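PDB 2AR1: thymocyte nuclear protein 1 from Leishmania major, which is of unknown function but carries an EVE domain, a fold related to nucleic-acid-binding PUA domains, may recognise modified nucleic acid bases and is probably nuclear. Local coordinates for residues 77-91 and 110-123. Residues are numbered along the deposited sequence; the frame is centred on the assembly and turned at random.
Sequences VAGLAEVVRLAYDDF and NPWKMVDVKFVARW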
# COMPACT_ATOMS: atom_id res chain seq x y z
N VAL A 77 0.21 2.15 -10.33
CA VAL A 77 -1.02 2.20 -9.48
C VAL A 77 -2.22 1.48 -10.16
O VAL A 77 -2.64 1.87 -11.30
CB VAL A 77 -1.40 3.62 -9.08
CG1 VAL A 77 -2.59 3.67 -8.16
CG2 VAL A 77 -0.18 4.27 -8.30
N ALA A 78 -2.66 0.46 -9.47
CA ALA A 78 -3.77 -0.43 -9.96
C ALA A 78 -5.19 -0.10 -9.48
O ALA A 78 -6.20 -0.53 -10.05
CB ALA A 78 -3.46 -1.79 -9.49
N GLY A 79 -5.26 0.70 -8.46
CA GLY A 79 -6.55 1.01 -7.78
C GLY A 79 -6.37 1.70 -6.49
O GLY A 79 -5.31 2.21 -6.17
N LEU A 80 -7.40 1.66 -5.71
CA LEU A 80 -7.53 2.42 -4.51
C LEU A 80 -8.08 1.54 -3.39
O LEU A 80 -8.93 0.66 -3.61
CB LEU A 80 -8.51 3.60 -4.73
CG LEU A 80 -8.14 4.65 -5.79
CD1 LEU A 80 -9.11 5.75 -5.73
CD2 LEU A 80 -6.73 5.22 -5.45
N ALA A 81 -7.56 1.79 -2.19
CA ALA A 81 -8.07 1.20 -0.99
C ALA A 81 -8.25 2.27 0.11
O ALA A 81 -7.95 3.46 -0.07
CB ALA A 81 -7.16 0.09 -0.50
N GLU A 82 -8.70 1.80 1.25
CA GLU A 82 -8.96 2.70 2.41
C GLU A 82 -8.64 1.97 3.70
O GLU A 82 -8.87 0.81 3.80
CB GLU A 82 -10.36 3.22 2.39
CG GLU A 82 -10.69 4.06 3.54
CD GLU A 82 -12.07 4.72 3.41
OE1 GLU A 82 -12.43 5.03 2.26
OE2 GLU A 82 -12.77 4.96 4.46
N VAL A 83 -7.95 2.62 4.63
CA VAL A 83 -7.65 1.94 5.88
C VAL A 83 -8.95 1.75 6.70
O VAL A 83 -9.74 2.71 6.95
CB VAL A 83 -6.59 2.77 6.69
CG1 VAL A 83 -6.38 2.19 8.10
CG2 VAL A 83 -5.29 2.83 5.87
N VAL A 84 -9.22 0.52 7.15
CA VAL A 84 -10.37 0.28 8.03
C VAL A 84 -10.13 -0.22 9.49
O VAL A 84 -11.04 -0.25 10.27
CB VAL A 84 -11.46 -0.60 7.38
CG1 VAL A 84 -11.98 0.09 6.11
CG2 VAL A 84 -10.92 -1.98 7.08
N ARG A 85 -8.89 -0.57 9.82
CA ARG A 85 -8.55 -0.84 11.20
C ARG A 85 -7.11 -0.39 11.45
O ARG A 85 -6.23 -0.60 10.62
CB ARG A 85 -8.62 -2.31 11.51
CG ARG A 85 -8.67 -2.52 13.05
CD ARG A 85 -8.39 -3.91 13.55
NE ARG A 85 -8.68 -4.02 15.00
CZ ARG A 85 -7.89 -3.55 15.99
NH1 ARG A 85 -6.72 -2.88 15.76
NH2 ARG A 85 -8.28 -3.77 17.25
N LEU A 86 -6.88 0.13 12.66
CA LEU A 86 -5.55 0.48 13.07
C LEU A 86 -4.61 -0.71 13.26
O LEU A 86 -5.05 -1.81 13.51
CB LEU A 86 -5.62 1.22 14.38
CG LEU A 86 -6.30 2.58 14.46
CD1 LEU A 86 -6.26 3.04 15.87
CD2 LEU A 86 -5.60 3.58 13.59
N ALA A 87 -3.31 -0.43 13.25
CA ALA A 87 -2.28 -1.46 13.26
C ALA A 87 -2.36 -2.42 14.46
O ALA A 87 -2.65 -2.03 15.62
CB ALA A 87 -0.90 -0.82 13.15
N TYR A 88 -2.23 -3.71 14.17
CA TYR A 88 -2.22 -4.74 15.16
C TYR A 88 -1.17 -5.74 14.76
O TYR A 88 -0.62 -5.66 13.67
CB TYR A 88 -3.61 -5.39 15.26
CG TYR A 88 -4.18 -6.03 13.99
CD1 TYR A 88 -4.78 -5.26 13.02
CD2 TYR A 88 -4.17 -7.41 13.84
CE1 TYR A 88 -5.33 -5.86 11.87
CE2 TYR A 88 -4.68 -8.02 12.70
CZ TYR A 88 -5.28 -7.23 11.74
OH TYR A 88 -5.84 -7.84 10.60
N ASP A 89 -0.90 -6.70 15.63
CA ASP A 89 0.21 -7.64 15.41
C ASP A 89 0.01 -8.45 14.15
O ASP A 89 -1.10 -8.96 13.91
CB ASP A 89 0.40 -8.58 16.60
CG ASP A 89 1.20 -7.94 17.72
OD1 ASP A 89 1.30 -6.68 17.86
OD2 ASP A 89 1.78 -8.75 18.45
N ASP A 90 1.05 -8.51 13.32
CA ASP A 90 1.00 -9.31 12.09
C ASP A 90 1.31 -10.76 12.42
O ASP A 90 2.46 -11.18 12.43
CB ASP A 90 1.99 -8.81 11.05
CG ASP A 90 1.92 -9.61 9.79
OD1 ASP A 90 1.21 -10.61 9.80
OD2 ASP A 90 2.59 -9.22 8.85
N PHE A 91 0.26 -11.55 12.64
CA PHE A 91 0.40 -12.95 12.99
C PHE A 91 1.04 -13.86 11.92
O PHE A 91 1.41 -14.98 12.25
CB PHE A 91 -0.95 -13.54 13.44
CG PHE A 91 -2.04 -13.30 12.46
CD1 PHE A 91 -2.01 -13.94 11.23
CD2 PHE A 91 -3.05 -12.41 12.73
CE1 PHE A 91 -3.00 -13.73 10.27
CE2 PHE A 91 -4.06 -12.18 11.78
CZ PHE A 91 -4.01 -12.83 10.52
N ASN A 110 6.27 -9.61 19.07
CA ASN A 110 6.14 -9.61 17.61
C ASN A 110 6.36 -8.18 17.11
O ASN A 110 5.52 -7.32 17.34
CB ASN A 110 4.77 -10.11 17.21
CG ASN A 110 4.63 -10.27 15.73
OD1 ASN A 110 5.51 -9.84 14.97
ND2 ASN A 110 3.51 -10.90 15.30
N PRO A 111 7.48 -7.91 16.42
CA PRO A 111 7.69 -6.53 16.04
C PRO A 111 6.80 -6.09 14.88
O PRO A 111 6.57 -4.91 14.68
CB PRO A 111 9.15 -6.51 15.64
CG PRO A 111 9.55 -7.90 15.35
CD PRO A 111 8.54 -8.81 15.95
N TRP A 112 6.26 -7.07 14.15
CA TRP A 112 5.54 -6.78 12.92
C TRP A 112 4.08 -6.43 13.19
O TRP A 112 3.39 -7.06 14.03
CB TRP A 112 5.73 -7.92 11.91
CG TRP A 112 7.16 -8.19 11.67
CD1 TRP A 112 7.82 -9.31 11.98
CD2 TRP A 112 8.13 -7.28 11.12
NE1 TRP A 112 9.17 -9.19 11.64
CE2 TRP A 112 9.36 -7.97 11.06
CE3 TRP A 112 8.05 -6.00 10.57
CZ2 TRP A 112 10.55 -7.39 10.52
CZ3 TRP A 112 9.23 -5.41 10.07
CH2 TRP A 112 10.46 -6.12 10.04
N LYS A 113 3.63 -5.38 12.51
CA LYS A 113 2.30 -4.81 12.70
C LYS A 113 1.62 -4.62 11.36
O LYS A 113 2.30 -4.48 10.31
CB LYS A 113 2.37 -3.46 13.43
CG LYS A 113 3.14 -3.49 14.67
CD LYS A 113 2.51 -4.34 15.73
CE LYS A 113 3.30 -4.13 17.00
NZ LYS A 113 3.60 -5.39 17.74
N MET A 114 0.28 -4.62 11.35
CA MET A 114 -0.41 -4.41 10.10
C MET A 114 -1.78 -3.79 10.34
O MET A 114 -2.42 -4.05 11.35
CB MET A 114 -0.58 -5.71 9.37
CG MET A 114 -1.46 -6.69 10.04
SD MET A 114 -1.42 -8.34 9.38
CE MET A 114 -2.60 -9.19 10.42
N VAL A 115 -2.19 -3.00 9.36
CA VAL A 115 -3.56 -2.49 9.26
C VAL A 115 -4.43 -3.41 8.42
O VAL A 115 -3.94 -4.38 7.83
CB VAL A 115 -3.63 -1.06 8.70
CG1 VAL A 115 -2.78 -0.10 9.57
CG2 VAL A 115 -3.06 -0.99 7.28
N ASP A 116 -5.74 -3.17 8.52
CA ASP A 116 -6.73 -3.74 7.54
C ASP A 116 -7.09 -2.67 6.56
O ASP A 116 -7.22 -1.52 6.90
CB ASP A 116 -8.00 -4.20 8.23
CG ASP A 116 -7.85 -5.51 9.00
OD1 ASP A 116 -6.74 -6.13 8.96
OD2 ASP A 116 -8.86 -5.92 9.63
N VAL A 117 -7.29 -3.08 5.29
CA VAL A 117 -7.71 -2.12 4.26
C VAL A 117 -8.92 -2.67 3.57
O VAL A 117 -9.17 -3.87 3.62
CB VAL A 117 -6.66 -1.79 3.22
CG1 VAL A 117 -5.44 -1.13 3.82
CG2 VAL A 117 -6.22 -3.01 2.42
N LYS A 118 -9.66 -1.76 2.97
CA LYS A 118 -10.85 -2.10 2.21
C LYS A 118 -10.64 -1.70 0.76
O LYS A 118 -9.94 -0.74 0.46
CB LYS A 118 -12.15 -1.50 2.79
CG LYS A 118 -12.45 -0.06 2.42
CD LYS A 118 -13.93 0.24 2.72
CE LYS A 118 -14.13 1.67 3.13
NZ LYS A 118 -15.62 2.00 3.14
N PHE A 119 -11.16 -2.51 -0.17
CA PHE A 119 -11.18 -2.18 -1.54
C PHE A 119 -11.99 -0.91 -1.78
O PHE A 119 -13.09 -0.80 -1.22
CB PHE A 119 -11.98 -3.27 -2.30
CG PHE A 119 -12.15 -2.96 -3.74
CD1 PHE A 119 -11.09 -3.10 -4.64
CD2 PHE A 119 -13.39 -2.53 -4.21
CE1 PHE A 119 -11.27 -2.78 -5.97
CE2 PHE A 119 -13.56 -2.20 -5.54
CZ PHE A 119 -12.55 -2.36 -6.40
N VAL A 120 -11.54 -0.06 -2.68
CA VAL A 120 -12.31 1.16 -3.05
C VAL A 120 -12.55 1.23 -4.56
O VAL A 120 -13.68 1.48 -4.99
CB VAL A 120 -11.57 2.44 -2.58
CG1 VAL A 120 -12.25 3.66 -3.11
CG2 VAL A 120 -11.53 2.50 -1.04
N ALA A 121 -11.48 1.01 -5.33
CA ALA A 121 -11.54 1.08 -6.80
C ALA A 121 -10.49 0.23 -7.51
O ALA A 121 -9.40 0.06 -7.02
CB ALA A 121 -11.45 2.47 -7.25
N ARG A 122 -10.91 -0.33 -8.67
CA ARG A 122 -10.09 -1.14 -9.51
C ARG A 122 -10.02 -0.36 -10.82
O ARG A 122 -11.05 -0.15 -11.46
CB ARG A 122 -10.70 -2.52 -9.72
CG ARG A 122 -9.78 -3.62 -10.30
CD ARG A 122 -9.25 -3.41 -11.67
NE ARG A 122 -8.69 -4.67 -12.10
CZ ARG A 122 -8.10 -4.87 -13.27
NH1 ARG A 122 -7.99 -3.86 -14.11
NH2 ARG A 122 -7.65 -6.06 -13.61
N TRP A 123 -8.85 0.12 -11.21
CA TRP A 123 -8.78 0.98 -12.33
C TRP A 123 -8.71 0.10 -13.60
O TRP A 123 -8.09 -1.00 -13.58
CB TRP A 123 -7.60 1.92 -12.25
CG TRP A 123 -7.75 2.94 -11.21
CD1 TRP A 123 -8.90 3.21 -10.48
CD2 TRP A 123 -6.73 3.88 -10.76
NE1 TRP A 123 -8.63 4.25 -9.59
CE2 TRP A 123 -7.34 4.68 -9.77
CE3 TRP A 123 -5.39 4.15 -11.14
CZ2 TRP A 123 -6.63 5.75 -9.15
CZ3 TRP A 123 -4.67 5.19 -10.46
CH2 TRP A 123 -5.32 5.97 -9.51
O HOH W 1 -5.63 -1.96 -12.40
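Residues 77-89 pair antiparallel with 113-123 as a long, twisted strand pair, joined by a long loop, within the mixed sheet of the EVE domain; the register shifts three times, twice at classic beta bulges. At one, Val120 N and Ala121 N both donate to Leu80 O from the same face of its carbonyl plane; at the other, Val84 N donates to Asp116 O, which Arg85 N reaches only weakly. The third shift follows the corner at Arg85, before Tyr88 pairs with Met114. Nearer the loop, Tyr88 OH donates to Asp116 OD1 at 2.5 Å, on the syn side of a carboxylate turned 86° from the ring. Tyr88 CG sits between its backbone N and carbonyl carbon (chi1 59°), which lays the ring across the neighbouring strand with Met114 CG over one face. The extended Met114 chain ends with CE 3.3 Å from Tyr88 CE2 and over the face of the Phe91 ring, a CH-pi contact, while SD makes Met-aromatic contacts with both rings. Pro43 of strand 41-43 also touches Tyr88, Met114 and Asp116. Beyond them, Asp89 OD1 forms a salt bridge with Lys113 NZ, which comes from above the carboxylate plane and also donates to Asn110 O. Asn110 ND2 donates a hydrogen bond to Asp90 O from above that carbonyl plane; the Asp90 carboxylate is held by Arg48, Gly46 and Thr92. At the far end the Trp123 indole meets Val77 CG1 through CZ3 at 3.5 Å. Gly79 CA lies 4.0 Å from the centroid of the Trp123 five-membered ring, just 4° off its normal.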